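IclR family transcriptional regulator (Brucella abortus, PDB 5WHM) represses transcription as an IclR-type regulator, presumably binding DNA through its helix-turn-helix domain while its C-terminal domain probably senses a small-molecule signal. Local coordinates at residues 43-48 / 79-84; 98-103 / 226-231; 113-118 / 249-254; 126-131 / 148-153; 205-210 / 242-247. One frame throughout, in Å; residues are numbered along the deposited sequence.

Contact 1 of 5, residues 43-48 / 79-84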
# COMPACT_ATOMS: atom_id res chain seq x y z
N LEU C 43 -17.05 -7.51 -2.16
CA LEU C 43 -17.27 -8.93 -2.39
C LEU C 43 -17.94 -9.56 -1.18
O LEU C 43 -17.62 -9.22 -0.03
CB LEU C 43 -15.96 -9.66 -2.69
CG LEU C 43 -15.13 -9.18 -3.88
CD1 LEU C 43 -13.77 -9.85 -3.87
CD2 LEU C 43 -15.88 -9.49 -5.17
N GLY C 44 -18.83 -10.51 -1.44
CA GLY C 44 -19.40 -11.35 -0.41
C GLY C 44 -18.74 -12.74 -0.37
O GLY C 44 -17.93 -13.09 -1.21
N ASN C 45 -19.15 -13.54 0.63
CA ASN C 45 -18.54 -14.85 0.84
C ASN C 45 -18.68 -15.74 -0.41
O ASN C 45 -17.74 -16.45 -0.77
CB ASN C 45 -19.14 -15.54 2.08
CG ASN C 45 -18.59 -14.95 3.44
OD1 ASN C 45 -17.39 -14.73 3.60
ND2 ASN C 45 -19.49 -14.70 4.39
N GLN C 46 -19.82 -15.69 -1.10
CA GLN C 46 -20.01 -16.59 -2.23
C GLN C 46 -19.13 -16.21 -3.42
O GLN C 46 -18.61 -17.09 -4.11
CB GLN C 46 -21.48 -16.63 -2.65
CG GLN C 46 -21.77 -17.70 -3.73
CD GLN C 46 -21.57 -19.14 -3.22
OE1 GLN C 46 -22.45 -19.71 -2.55
NE2 GLN C 46 -20.42 -19.74 -3.54
N GLU C 47 -18.99 -14.91 -3.71
CA GLU C 47 -18.05 -14.49 -4.75
C GLU C 47 -16.63 -14.92 -4.40
O GLU C 47 -15.87 -15.33 -5.28
CB GLU C 47 -18.08 -12.97 -4.94
CG GLU C 47 -19.34 -12.41 -5.59
CD GLU C 47 -19.50 -10.91 -5.35
OE1 GLU C 47 -19.24 -10.12 -6.29
OE2 GLU C 47 -19.88 -10.52 -4.21
N ILE C 48 -16.26 -14.82 -3.13
CA ILE C 48 -14.90 -15.18 -2.72
C ILE C 48 -14.70 -16.69 -2.83
O ILE C 48 -13.63 -17.14 -3.25
CB ILE C 48 -14.59 -14.63 -1.32
CG1 ILE C 48 -14.57 -13.09 -1.36
CG2 ILE C 48 -13.25 -15.16 -0.80
CD1 ILE C 48 -14.59 -12.44 0.01
N GLY C 79 -23.90 -7.22 4.38
CA GLY C 79 -23.00 -8.32 4.63
C GLY C 79 -21.78 -8.38 3.72
O GLY C 79 -20.96 -9.29 3.87
N LEU C 80 -21.63 -7.44 2.78
CA LEU C 80 -20.50 -7.45 1.86
C LEU C 80 -19.24 -6.88 2.50
O LEU C 80 -19.31 -6.05 3.42
CB LEU C 80 -20.86 -6.66 0.59
CG LEU C 80 -22.07 -7.28 -0.11
CD1 LEU C 80 -22.51 -6.49 -1.35
CD2 LEU C 80 -21.80 -8.76 -0.47
N TYR C 81 -18.08 -7.31 2.01
CA TYR C 81 -16.78 -6.92 2.54
C TYR C 81 -16.04 -5.97 1.60
O TYR C 81 -16.21 -6.01 0.37
CB TYR C 81 -15.86 -8.12 2.77
CG TYR C 81 -16.53 -9.19 3.62
CD1 TYR C 81 -16.56 -9.10 5.02
CD2 TYR C 81 -17.17 -10.26 3.01
CE1 TYR C 81 -17.20 -10.11 5.80
CE2 TYR C 81 -17.81 -11.25 3.76
CZ TYR C 81 -17.82 -11.16 5.15
OH TYR C 81 -18.48 -12.14 5.86
N GLN C 82 -15.16 -5.15 2.20
CA GLN C 82 -14.18 -4.35 1.48
C GLN C 82 -12.89 -4.38 2.28
O GLN C 82 -12.91 -4.59 3.50
CB GLN C 82 -14.64 -2.89 1.33
CG GLN C 82 -15.87 -2.70 0.55
CD GLN C 82 -16.07 -1.23 0.24
OE1 GLN C 82 -16.19 -0.41 1.14
NE2 GLN C 82 -16.08 -0.89 -1.05
N LEU C 83 -11.77 -4.15 1.58
CA LEU C 83 -10.49 -4.00 2.27
C LEU C 83 -10.58 -2.82 3.25
O LEU C 83 -11.20 -1.80 2.94
CB LEU C 83 -9.34 -3.74 1.28
CG LEU C 83 -9.04 -4.92 0.32
CD1 LEU C 83 -8.00 -4.47 -0.72
CD2 LEU C 83 -8.54 -6.13 1.11
N ASP C 84 -9.88 -2.93 4.38
CA ASP C 84 -9.92 -1.85 5.36
C ASP C 84 -8.50 -1.39 5.71
O ASP C 84 -7.49 -1.95 5.24
CB ASP C 84 -10.71 -2.29 6.61
CG ASP C 84 -11.28 -1.10 7.41
OD1 ASP C 84 -11.08 0.10 7.07
OD2 ASP C 84 -11.97 -1.39 8.41
O HOH W 1 -20.83 -12.13 2.39
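Asn-45 and Tyr-81 cross obliquely, amide and ring planes 53° apart, with ND2 of Asn-45 at the ring's edge and in its plane, next to the phenol oxygen. The bond from Asn-45 ND2 to Tyr-81 OH (3.1 Å) is weak and bent; the amide's stronger partner is Thr-63, whose OG1 meets Asn-45 OD1. Tyr-81 CG stands anti to its carbonyl carbon (chi1 -52°), which carries the ring alongside the start of helix 45-52, with Tyr-81 CD2 3.2 Å from Leu-43 O. On the neighbouring residue, Leu-80 swings CD2 to within 3.5 Å of Gly-44 CA, a close approach suited to a residue without a side chain.

Two backbone bonds join Leu-43 and Tyr-81 as a single antiparallel hydrogen-bonded pair: Leu-43 N to Tyr-81 O is 3.1 Å, and Tyr-81 N to Leu-43 O is 2.8 Å, the latter donor lying above the carbonyl plane. This short link between Leu-43, just ahead of the N-cap of helix 45-52, and strand 81-83 of the hairpin is characteristic of a winged helix-turn-helix. Gly-44 is the N-cap, its N bonded to Glu-47 OE2 (3.0 Å), one half of a capping box. A water bridges Asn-45 N and Gly-79 O. The Gly-44 and Asn-45 amides thus find acceptors in the Glu-47 carboxylate and a water, and polar bonds fix the wing against the helix.

Contact 2 of 5, residues 98-103 / 226-231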
# COMPACT_ATOMS: atom_id res chain seq x y z
N LEU C 98 11.21 2.79 -1.10
CA LEU C 98 12.44 2.00 -1.23
C LEU C 98 13.63 2.92 -1.41
O LEU C 98 13.55 3.93 -2.13
CB LEU C 98 12.34 1.06 -2.43
CG LEU C 98 11.25 0.01 -2.29
CD1 LEU C 98 11.08 -0.68 -3.65
CD2 LEU C 98 11.66 -1.00 -1.21
N MSE C 99 14.75 2.58 -0.79
CA MSE C 99 15.88 3.52 -0.83
C MSE C 99 16.49 3.67 -2.25
O MSE C 99 17.15 4.67 -2.55
CB MSE C 99 16.96 3.09 0.17
CG MSE C 99 16.61 3.41 1.64
SE MSE C 99 16.27 5.33 1.99
CE MSE C 99 17.95 6.07 1.35
N ILE C 100 16.24 2.69 -3.13
CA ILE C 100 16.74 2.82 -4.49
C ILE C 100 16.14 4.04 -5.18
O ILE C 100 16.75 4.60 -6.09
CB ILE C 100 16.49 1.52 -5.30
CG1 ILE C 100 17.20 1.64 -6.67
CG2 ILE C 100 14.99 1.28 -5.49
CD1 ILE C 100 17.53 0.33 -7.28
N ARG C 101 14.97 4.52 -4.71
CA ARG C 101 14.39 5.74 -5.27
C ARG C 101 15.32 6.93 -5.18
O ARG C 101 15.24 7.83 -6.02
CB ARG C 101 13.07 6.12 -4.59
CG ARG C 101 11.90 5.17 -4.80
CD ARG C 101 10.68 5.67 -3.97
NE ARG C 101 10.33 6.99 -4.46
CZ ARG C 101 9.78 7.96 -3.74
NH1 ARG C 101 9.49 7.79 -2.43
NH2 ARG C 101 9.54 9.12 -4.32
N THR C 102 16.17 7.01 -4.16
CA THR C 102 17.03 8.19 -4.08
C THR C 102 18.08 8.21 -5.19
O THR C 102 18.59 9.29 -5.52
CB THR C 102 17.71 8.30 -2.71
OG1 THR C 102 18.70 7.26 -2.60
CG2 THR C 102 16.67 8.18 -1.56
N VAL C 103 18.43 7.06 -5.75
CA VAL C 103 19.30 7.03 -6.92
C VAL C 103 18.49 7.10 -8.21
O VAL C 103 18.82 7.85 -9.13
CB VAL C 103 20.16 5.76 -6.89
CG1 VAL C 103 20.86 5.54 -8.23
CG2 VAL C 103 21.16 5.84 -5.75
N LYS C 226 20.61 -7.61 -6.87
CA LYS C 226 20.86 -8.70 -5.93
C LYS C 226 19.81 -8.75 -4.82
O LYS C 226 19.44 -9.84 -4.37
CB LYS C 226 22.26 -8.56 -5.34
CG LYS C 226 22.58 -7.15 -4.86
CD LYS C 226 24.07 -6.93 -4.55
CE LYS C 226 24.51 -7.64 -3.28
NZ LYS C 226 25.57 -6.88 -2.56
N GLN C 227 19.31 -7.59 -4.39
CA GLN C 227 18.36 -7.54 -3.28
C GLN C 227 16.92 -7.53 -3.76
O GLN C 227 16.10 -8.32 -3.27
CB GLN C 227 18.63 -6.31 -2.41
CG GLN C 227 20.03 -5.72 -2.54
CD GLN C 227 21.10 -6.53 -1.81
OE1 GLN C 227 20.90 -7.69 -1.46
NE2 GLN C 227 22.25 -5.90 -1.57
N TYR C 228 16.59 -6.66 -4.71
CA TYR C 228 15.21 -6.50 -5.12
C TYR C 228 14.78 -7.49 -6.20
O TYR C 228 13.59 -7.55 -6.53
CB TYR C 228 14.96 -5.07 -5.62
CG TYR C 228 15.27 -3.93 -4.66
CD1 TYR C 228 14.35 -3.51 -3.70
CD2 TYR C 228 16.47 -3.25 -4.74
CE1 TYR C 228 14.65 -2.43 -2.83
CE2 TYR C 228 16.78 -2.18 -3.89
CZ TYR C 228 15.86 -1.77 -2.94
OH TYR C 228 16.19 -0.70 -2.11
N GLY C 229 15.71 -8.26 -6.78
CA GLY C 229 15.37 -9.11 -7.90
C GLY C 229 15.45 -8.36 -9.22
O GLY C 229 16.34 -7.51 -9.40
N VAL C 230 14.54 -8.63 -10.15
CA VAL C 230 14.51 -7.93 -11.43
C VAL C 230 13.65 -6.68 -11.27
O VAL C 230 12.43 -6.77 -11.06
CB VAL C 230 13.98 -8.83 -12.55
CG1 VAL C 230 14.18 -8.15 -13.91
CG2 VAL C 230 14.71 -10.16 -12.53
N LEU C 231 14.27 -5.50 -11.34
CA LEU C 231 13.52 -4.27 -11.47
C LEU C 231 13.43 -3.92 -12.95
O LEU C 231 14.29 -4.29 -13.74
CB LEU C 231 14.18 -3.12 -10.71
CG LEU C 231 14.38 -3.27 -9.22
CD1 LEU C 231 15.26 -2.12 -8.70
CD2 LEU C 231 13.02 -3.31 -8.53
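The contact is carried by apolar side chains, and Tyr-228 lies at its middle. Leu-98 and Tyr-228 meet tip to tip, Leu-98 CD2 reaching the ring's edge at CE1 (3.7 Å). Ile-100 instead slides past the ring in the opposite direction, its CB 4.0 Å from Tyr-228 CE2 and its CG2 near CZ. With CG1 anti to the backbone N (chi1 -172°), Ile-100 extends its other branch away from the ring, so that its CD1 meets Leu-231 CD1 end to end at 3.6 Å. The two branches of isoleucine suit this place: CB and CG2 lie by the ring while CD1 reaches the strand. Tyr-228 also meets the ring of His-225 and packs on Arg-73 of the second subunit.

In the GAF-like C-terminal domain these residues bring the lead-in to helix 101-115 against the tight turn that joins strands 216-225 and 229-238. Gly-229 follows that turn with positive phi, a conformation natural to glycine.

Within 98-103, a type I turn from Leu-98 to Arg-101 is closed by Arg-101 N to Leu-98 O (3.0 Å). Met-99 O, of a selenomethionine, accepts from both Thr-102 N and Thr-102 OG1, the hydroxyl lying nearly along the C=O axis.

Contact 3 of 5, residues 113-118 / 249-254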
# COMPACT_ATOMS: atom_id res chain seq x y z
N ASP C 113 11.57 14.32 -18.25
CA ASP C 113 11.55 15.70 -18.73
C ASP C 113 11.96 15.75 -20.20
O ASP C 113 11.31 16.42 -21.01
CB ASP C 113 12.48 16.60 -17.91
CG ASP C 113 11.97 16.86 -16.48
OD1 ASP C 113 10.80 16.54 -16.14
OD2 ASP C 113 12.79 17.39 -15.69
N TYR C 114 13.04 15.05 -20.55
CA TYR C 114 13.48 15.02 -21.94
C TYR C 114 12.42 14.43 -22.86
O TYR C 114 12.17 14.95 -23.96
CB TYR C 114 14.77 14.21 -22.08
CG TYR C 114 15.07 13.95 -23.54
CD1 TYR C 114 15.54 14.97 -24.36
CD2 TYR C 114 14.83 12.70 -24.11
CE1 TYR C 114 15.80 14.75 -25.71
CE2 TYR C 114 15.07 12.47 -25.47
CZ TYR C 114 15.56 13.50 -26.25
OH TYR C 114 15.81 13.27 -27.57
N ALA C 115 11.78 13.33 -22.44
CA ALA C 115 10.87 12.61 -23.31
C ALA C 115 9.45 13.16 -23.26
O ALA C 115 8.61 12.71 -24.06
CB ALA C 115 10.84 11.12 -22.95
N LYS C 116 9.17 14.06 -22.32
CA LYS C 116 7.81 14.55 -22.04
C LYS C 116 6.84 13.39 -21.84
O LYS C 116 5.71 13.40 -22.34
CB LYS C 116 7.34 15.51 -23.15
CG LYS C 116 8.33 16.64 -23.42
CD LYS C 116 7.71 17.75 -24.25
CE LYS C 116 8.67 18.93 -24.40
NZ LYS C 116 9.15 19.42 -23.08
N ALA C 117 7.28 12.40 -21.08
CA ALA C 117 6.48 11.19 -20.90
C ALA C 117 6.79 10.58 -19.54
O ALA C 117 7.83 10.86 -18.93
CB ALA C 117 6.76 10.19 -22.02
N ALA C 118 5.91 9.71 -19.08
CA ALA C 118 6.07 9.09 -17.76
C ALA C 118 7.16 8.00 -17.76
O ALA C 118 7.24 7.17 -18.68
CB ALA C 118 4.74 8.49 -17.30
N ASP C 249 15.18 4.54 -31.61
CA ASP C 249 16.39 5.29 -31.92
C ASP C 249 16.83 6.23 -30.80
O ASP C 249 18.01 6.60 -30.75
CB ASP C 249 16.17 6.13 -33.17
CG ASP C 249 16.01 5.28 -34.45
OD1 ASP C 249 16.04 4.02 -34.39
OD2 ASP C 249 15.86 5.91 -35.52
N ASP C 250 15.91 6.64 -29.93
CA ASP C 250 16.19 7.74 -29.00
C ASP C 250 15.87 7.30 -27.57
O ASP C 250 16.78 7.17 -26.74
CB ASP C 250 15.38 8.99 -29.41
CG ASP C 250 15.73 10.24 -28.58
OD1 ASP C 250 16.75 10.23 -27.86
OD2 ASP C 250 14.99 11.26 -28.66
N ILE C 251 14.61 7.04 -27.26
CA ILE C 251 14.25 6.80 -25.86
C ILE C 251 14.84 5.48 -25.35
O ILE C 251 15.37 5.40 -24.23
CB ILE C 251 12.72 6.84 -25.67
CG1 ILE C 251 12.15 8.20 -26.11
CG2 ILE C 251 12.34 6.59 -24.17
CD1 ILE C 251 12.88 9.38 -25.54
N GLY C 252 14.72 4.42 -26.15
CA GLY C 252 15.21 3.13 -25.74
C GLY C 252 16.68 3.15 -25.35
O GLY C 252 17.05 2.74 -24.24
N PRO C 253 17.56 3.61 -26.27
CA PRO C 253 18.98 3.79 -25.90
C PRO C 253 19.21 4.67 -24.68
O PRO C 253 20.02 4.31 -23.81
CB PRO C 253 19.59 4.39 -27.18
CG PRO C 253 18.77 3.76 -28.27
CD PRO C 253 17.36 3.73 -27.73
N ARG C 254 18.51 5.79 -24.56
CA ARG C 254 18.62 6.60 -23.35
C ARG C 254 18.17 5.83 -22.11
O ARG C 254 18.73 6.01 -21.02
CB ARG C 254 17.80 7.88 -23.47
CG ARG C 254 18.32 8.83 -24.50
CD ARG C 254 17.30 9.90 -24.75
NE ARG C 254 17.70 11.14 -24.13
CZ ARG C 254 18.23 12.16 -24.80
NH1 ARG C 254 18.40 12.09 -26.11
NH2 ARG C 254 18.58 13.25 -24.14
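The end of helix 101-115 and the first half of helix 244-265, the long helices that open and close the GAF-like domain, meet here through a stacked cation-pi pair. The guanidinium of Arg-254 lies flat on one face of the Tyr-114 ring, planes 8° apart, with Arg-254 CZ 3.3 Å from the ring centroid. Tyr-114 CG is anti to its backbone N (chi1 169°), which sends the ring across to the other helix; Arg-254 bends at chi3 to lay its flat end on it.

Asp-250 ties both groups together. Its OD2 accepts a very short hydrogen bond from Tyr-114 OH (2.4 Å) on the syn lone pair, tip to tip, while its OD1 takes Arg-254 NH1 at 3.0 Å in a salt bridge one helical turn along. The nearby positive charge would probably favour the ionised carboxylate, although so short a bond may mean a partly shared proton.

Beside these polar groups the packing turns apolar: Ile-251 CD1 touches Tyr-114 CE2 at the ring's edge (3.8 Å) and Ala-115 CB (3.7 Å). Ala-115 and Ile-251 both rest on Cys-235 of strand 229-238. The first long helix and the last, side by side on one face of an antiparallel sheet, are typical of the GAF fold.

Contact 4 of 5, residues 126-131 / 148-153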
# COMPACT_ATOMS: atom_id res chain seq x y z
N ARG C 126 3.34 -12.26 -9.13
CA ARG C 126 2.63 -13.33 -9.84
C ARG C 126 2.62 -13.06 -11.33
O ARG C 126 3.68 -13.11 -11.96
CB ARG C 126 1.20 -13.53 -9.31
CG ARG C 126 1.18 -14.16 -7.94
CD ARG C 126 -0.16 -14.79 -7.63
NE ARG C 126 -0.20 -15.13 -6.22
CZ ARG C 126 -1.23 -15.69 -5.61
NH1 ARG C 126 -2.34 -15.97 -6.28
NH2 ARG C 126 -1.13 -15.95 -4.33
N LEU C 127 1.45 -12.77 -11.91
CA LEU C 127 1.36 -12.54 -13.36
C LEU C 127 1.15 -11.07 -13.71
O LEU C 127 0.64 -10.75 -14.79
CB LEU C 127 0.24 -13.41 -13.95
CG LEU C 127 0.37 -14.93 -13.73
CD1 LEU C 127 -0.92 -15.70 -14.09
CD2 LEU C 127 1.56 -15.49 -14.50
N SER C 128 1.55 -10.15 -12.81
CA SER C 128 1.43 -8.71 -13.05
C SER C 128 2.74 -8.01 -12.71
O SER C 128 3.58 -8.52 -11.97
CB SER C 128 0.28 -8.11 -12.21
OG SER C 128 -0.98 -8.65 -12.58
N MSE C 129 2.91 -6.82 -13.28
CA MSE C 129 3.98 -5.88 -12.92
C MSE C 129 3.36 -4.83 -12.01
O MSE C 129 2.29 -4.31 -12.30
CB MSE C 129 4.59 -5.23 -14.18
CG MSE C 129 5.29 -6.22 -15.14
SE MSE C 129 6.63 -7.36 -14.28
CE MSE C 129 7.94 -5.99 -13.85
N VAL C 130 4.01 -4.55 -10.87
CA VAL C 130 3.52 -3.59 -9.88
C VAL C 130 4.41 -2.35 -9.96
O VAL C 130 5.63 -2.45 -9.79
CB VAL C 130 3.58 -4.20 -8.46
CG1 VAL C 130 2.99 -3.23 -7.45
CG2 VAL C 130 2.85 -5.56 -8.44
N TYR C 131 3.80 -1.19 -10.12
CA TYR C 131 4.55 0.07 -10.15
C TYR C 131 5.04 0.45 -8.74
O TYR C 131 4.23 0.66 -7.83
CB TYR C 131 3.66 1.16 -10.70
CG TYR C 131 3.70 1.33 -12.22
CD1 TYR C 131 4.28 0.37 -13.04
CD2 TYR C 131 3.23 2.48 -12.80
CE1 TYR C 131 4.34 0.55 -14.43
CE2 TYR C 131 3.29 2.67 -14.16
CZ TYR C 131 3.83 1.71 -14.97
OH TYR C 131 3.87 1.96 -16.33
N GLY C 148 1.70 1.01 -6.78
CA GLY C 148 1.01 -0.23 -6.48
C GLY C 148 -0.04 -0.64 -7.51
O GLY C 148 -0.59 -1.73 -7.37
N SER C 149 -0.34 0.19 -8.51
CA SER C 149 -1.14 -0.25 -9.64
C SER C 149 -0.35 -1.29 -10.42
O SER C 149 0.88 -1.36 -10.33
CB SER C 149 -1.51 0.91 -10.57
OG SER C 149 -0.33 1.48 -11.12
N THR C 150 -1.06 -2.08 -11.23
CA THR C 150 -0.43 -3.19 -11.92
C THR C 150 -0.70 -3.12 -13.43
O THR C 150 -1.64 -2.48 -13.88
CB THR C 150 -0.93 -4.53 -11.40
OG1 THR C 150 -2.34 -4.61 -11.60
CG2 THR C 150 -0.60 -4.71 -9.88
N LEU C 151 0.15 -3.82 -14.17
CA LEU C 151 -0.00 -4.07 -15.60
C LEU C 151 0.13 -5.57 -15.84
O LEU C 151 0.95 -6.22 -15.20
CB LEU C 151 1.07 -3.35 -16.43
CG LEU C 151 0.92 -1.83 -16.52
CD1 LEU C 151 2.25 -1.14 -16.68
CD2 LEU C 151 0.10 -1.53 -17.72
N PRO C 152 -0.63 -6.11 -16.79
CA PRO C 152 -0.45 -7.53 -17.15
C PRO C 152 0.95 -7.77 -17.71
O PRO C 152 1.57 -6.90 -18.33
CB PRO C 152 -1.53 -7.78 -18.21
CG PRO C 152 -1.78 -6.40 -18.82
CD PRO C 152 -1.63 -5.45 -17.65
N LEU C 153 1.41 -9.01 -17.53
CA LEU C 153 2.77 -9.38 -17.90
C LEU C 153 2.98 -9.37 -19.41
O LEU C 153 3.93 -8.76 -19.91
CB LEU C 153 3.07 -10.77 -17.32
CG LEU C 153 4.42 -11.06 -16.67
CD1 LEU C 153 4.72 -9.98 -15.68
CD2 LEU C 153 4.42 -12.45 -16.00
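The ring of Tyr-131 is met obliquely in two places: Ser-149 OG, itself hydrogen-bonded to Gln-146 O, lies near its CB end, and Leu-151 CD1 comes within 3.5 Å of Tyr-131 CE1 and touches the phenol oxygen, whose bond goes to Asn-234. These side chains belong to a strand pairing at the margin of the six-stranded sheet of the GAF-like domain, where residues 150-152 run antiparallel to 128-131, 155° between their directions.

Met-129 and Leu-151 form a hydrogen-bonded pair: Met-129 N to Leu-151 O is 2.8 Å and Leu-151 N to Met-129 O is 2.9 Å, both in the carbonyl planes. The ladder continues with Tyr-131 N to Ser-149 O and Gly-148 N to Tyr-131 O; Gly-148 adopts a positive phi that suits glycine.

Helix 157-165 covers the face bearing Met-129 and Leu-151 through Val-158. Leu-151 also packs on Trp-212, its side chain about 4 Å from a bound acetic acid, probably from the crystallisation liquor, though such molecules often mark pockets. On the other face Val-130 and Thr-150, a non-hydrogen-bonded pair, lie side by side, Val-130 CG2 3.8 Å from Thr-150 CG2, and Ile-85 and Arg-89 of the second subunit pack there. The selenomethionine Met-129, bent at chi2 and chi3, crosses Leu-153 at about a right angle and sets its SE 3.5 Å from Leu-153 CD1.

Contact 5 of 5, residues 205-210 / 242-247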
# COMPACT_ATOMS: atom_id res chain seq x y z
N TYR C 205 16.26 -3.66 -25.13
CA TYR C 205 15.01 -3.20 -24.55
C TYR C 205 13.88 -4.07 -25.08
O TYR C 205 14.06 -4.87 -26.01
CB TYR C 205 14.76 -1.72 -24.89
CG TYR C 205 14.79 -1.46 -26.39
CD1 TYR C 205 13.74 -1.88 -27.22
CD2 TYR C 205 15.85 -0.80 -26.98
CE1 TYR C 205 13.80 -1.66 -28.66
CE2 TYR C 205 15.90 -0.57 -28.36
CZ TYR C 205 14.87 -0.98 -29.18
OH TYR C 205 14.93 -0.74 -30.54
N CYS C 206 12.69 -3.86 -24.50
CA CYS C 206 11.44 -4.41 -24.99
C CYS C 206 10.47 -3.28 -25.28
O CYS C 206 10.37 -2.34 -24.49
CB CYS C 206 10.79 -5.38 -23.97
SG CYS C 206 11.66 -6.97 -23.86
N LEU C 207 9.71 -3.40 -26.36
CA LEU C 207 8.66 -2.45 -26.71
C LEU C 207 7.28 -3.04 -26.45
O LEU C 207 7.07 -4.26 -26.46
CB LEU C 207 8.72 -2.06 -28.19
CG LEU C 207 10.05 -1.54 -28.72
CD1 LEU C 207 10.10 -1.42 -30.27
CD2 LEU C 207 10.27 -0.18 -28.07
N SER C 208 6.32 -2.13 -26.26
CA SER C 208 4.90 -2.45 -26.42
C SER C 208 4.30 -1.32 -27.24
O SER C 208 3.95 -0.27 -26.68
CB SER C 208 4.18 -2.61 -25.09
OG SER C 208 2.82 -2.89 -25.36
N ILE C 209 4.20 -1.51 -28.55
CA ILE C 209 3.62 -0.51 -29.45
C ILE C 209 2.12 -0.79 -29.54
O ILE C 209 1.64 -1.53 -30.41
CB ILE C 209 4.28 -0.52 -30.83
CG1 ILE C 209 5.80 -0.34 -30.69
CG2 ILE C 209 3.67 0.55 -31.73
CD1 ILE C 209 6.18 0.91 -29.91
N GLY C 210 1.37 -0.17 -28.62
CA GLY C 210 -0.08 -0.34 -28.56
C GLY C 210 -0.55 -1.74 -28.20
O GLY C 210 -1.70 -2.08 -28.49
N LEU C 242 5.03 9.29 -29.00
CA LEU C 242 6.16 8.37 -28.91
C LEU C 242 6.02 7.30 -29.99
O LEU C 242 5.67 6.16 -29.70
CB LEU C 242 6.23 7.71 -27.53
CG LEU C 242 6.49 8.62 -26.33
CD1 LEU C 242 6.29 7.86 -25.03
CD2 LEU C 242 7.91 9.17 -26.40
N PRO C 243 6.28 7.65 -31.24
CA PRO C 243 6.29 6.63 -32.30
C PRO C 243 7.36 5.58 -32.06
O PRO C 243 8.34 5.81 -31.34
CB PRO C 243 6.58 7.44 -33.57
CG PRO C 243 6.14 8.82 -33.23
CD PRO C 243 6.44 9.01 -31.79
N ARG C 244 7.17 4.42 -32.70
CA ARG C 244 8.16 3.34 -32.64
C ARG C 244 9.57 3.85 -32.92
O ARG C 244 10.51 3.55 -32.18
CB ARG C 244 7.77 2.24 -33.63
CG ARG C 244 8.92 1.30 -34.01
CD ARG C 244 8.47 0.24 -35.02
NE ARG C 244 7.46 -0.68 -34.48
CZ ARG C 244 7.73 -1.77 -33.75
NH1 ARG C 244 8.99 -2.09 -33.45
NH2 ARG C 244 6.74 -2.55 -33.34
N GLU C 245 9.72 4.68 -33.96
CA GLU C 245 11.04 5.17 -34.34
C GLU C 245 11.70 6.00 -33.23
O GLU C 245 12.90 5.85 -32.95
CB GLU C 245 10.94 5.99 -35.62
CG GLU C 245 12.20 6.77 -35.93
CD GLU C 245 12.21 7.34 -37.34
OE1 GLU C 245 11.19 7.18 -38.05
OE2 GLU C 245 13.24 7.95 -37.72
N LYS C 246 10.94 6.88 -32.57
CA LYS C 246 11.48 7.60 -31.43
C LYS C 246 11.89 6.66 -30.30
O LYS C 246 12.93 6.86 -29.65
CB LYS C 246 10.46 8.62 -30.93
CG LYS C 246 11.02 9.63 -29.93
CD LYS C 246 10.02 10.75 -29.67
CE LYS C 246 10.70 12.01 -29.12
NZ LYS C 246 11.87 12.44 -29.94
N LEU C 247 11.10 5.62 -30.02
CA LEU C 247 11.46 4.71 -28.95
C LEU C 247 12.70 3.89 -29.30
O LEU C 247 13.56 3.68 -28.45
CB LEU C 247 10.28 3.80 -28.60
CG LEU C 247 9.07 4.54 -28.01
CD1 LEU C 247 7.89 3.61 -27.81
CD2 LEU C 247 9.40 5.25 -26.70
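Strand 206-209, the outermost strand on its side of the sheet within this chain, receives the first turn of helix 244-265 in a contact that is apolar within and charged at its outer margin. The buried part is aliphatic. Leu-207 and Ile-209, two apart on the strand, both point toward the helix, whereas Ser-208 between them turns away and bonds through OG to Gly-155 O. Leu-247 slides past Ile-209 in the opposite direction, bringing its CD1 within 3.8 Å of Ile-209 CD1, and it crosses Leu-207 obliquely, its CB 4.0 Å from Leu-207 CD2. Leucine suits both buried places because its forked end can fill the angle between a strand and a helix; behind Leu-207 lies Val-219 of the adjoining strand.

On the exposed side, by contrast, lies Arg-244. With CG anti to its backbone N (chi1 161°) and a bend at chi3, its chain crosses both strand residues at about a right angle. Ile-209 CG1 lies over one face of the guanidinium, 3.6 Å from Arg-244 NH2, and Leu-207 CD1 comes within 3.4 Å of Arg-244 NH1 from an oblique direction. The same NH1 makes a salt bridge with Glu-248, one turn further along the helix.

Pro-243 is the N-cap; its O accepts from Leu-247 N (3.1 Å), closing the first helical turn, which includes Arg-244 and Leu-247, the two residues that meet the strand. A guanidinium can lie with its flat face on hydrocarbon while its N-H groups remain available at the edge, so Arg-244 covers Ile-209 CG1 while NH1 keeps its salt bridge with Glu-248.

In the fold
From the N terminus, contact 1 comes first and closes a short loop within the winged helix-turn-helix domain, in series with all the others. The C-terminal domain holds the remaining four. Contact 2 opens next, at the start of helix 101-115, and contact 3 at that helix's end; the two cross, for contact 3 closes later, in helix 244-265. Contact 4, pairing strands at one margin of the sheet, nests inside both. Contact 5, at the sheet's other outer strand, nests inside contact 3, crosses contact 2, and adjoins contact 3 directly along helix 244-265. Contacts 1, 2 and 4 also touch the second subunit.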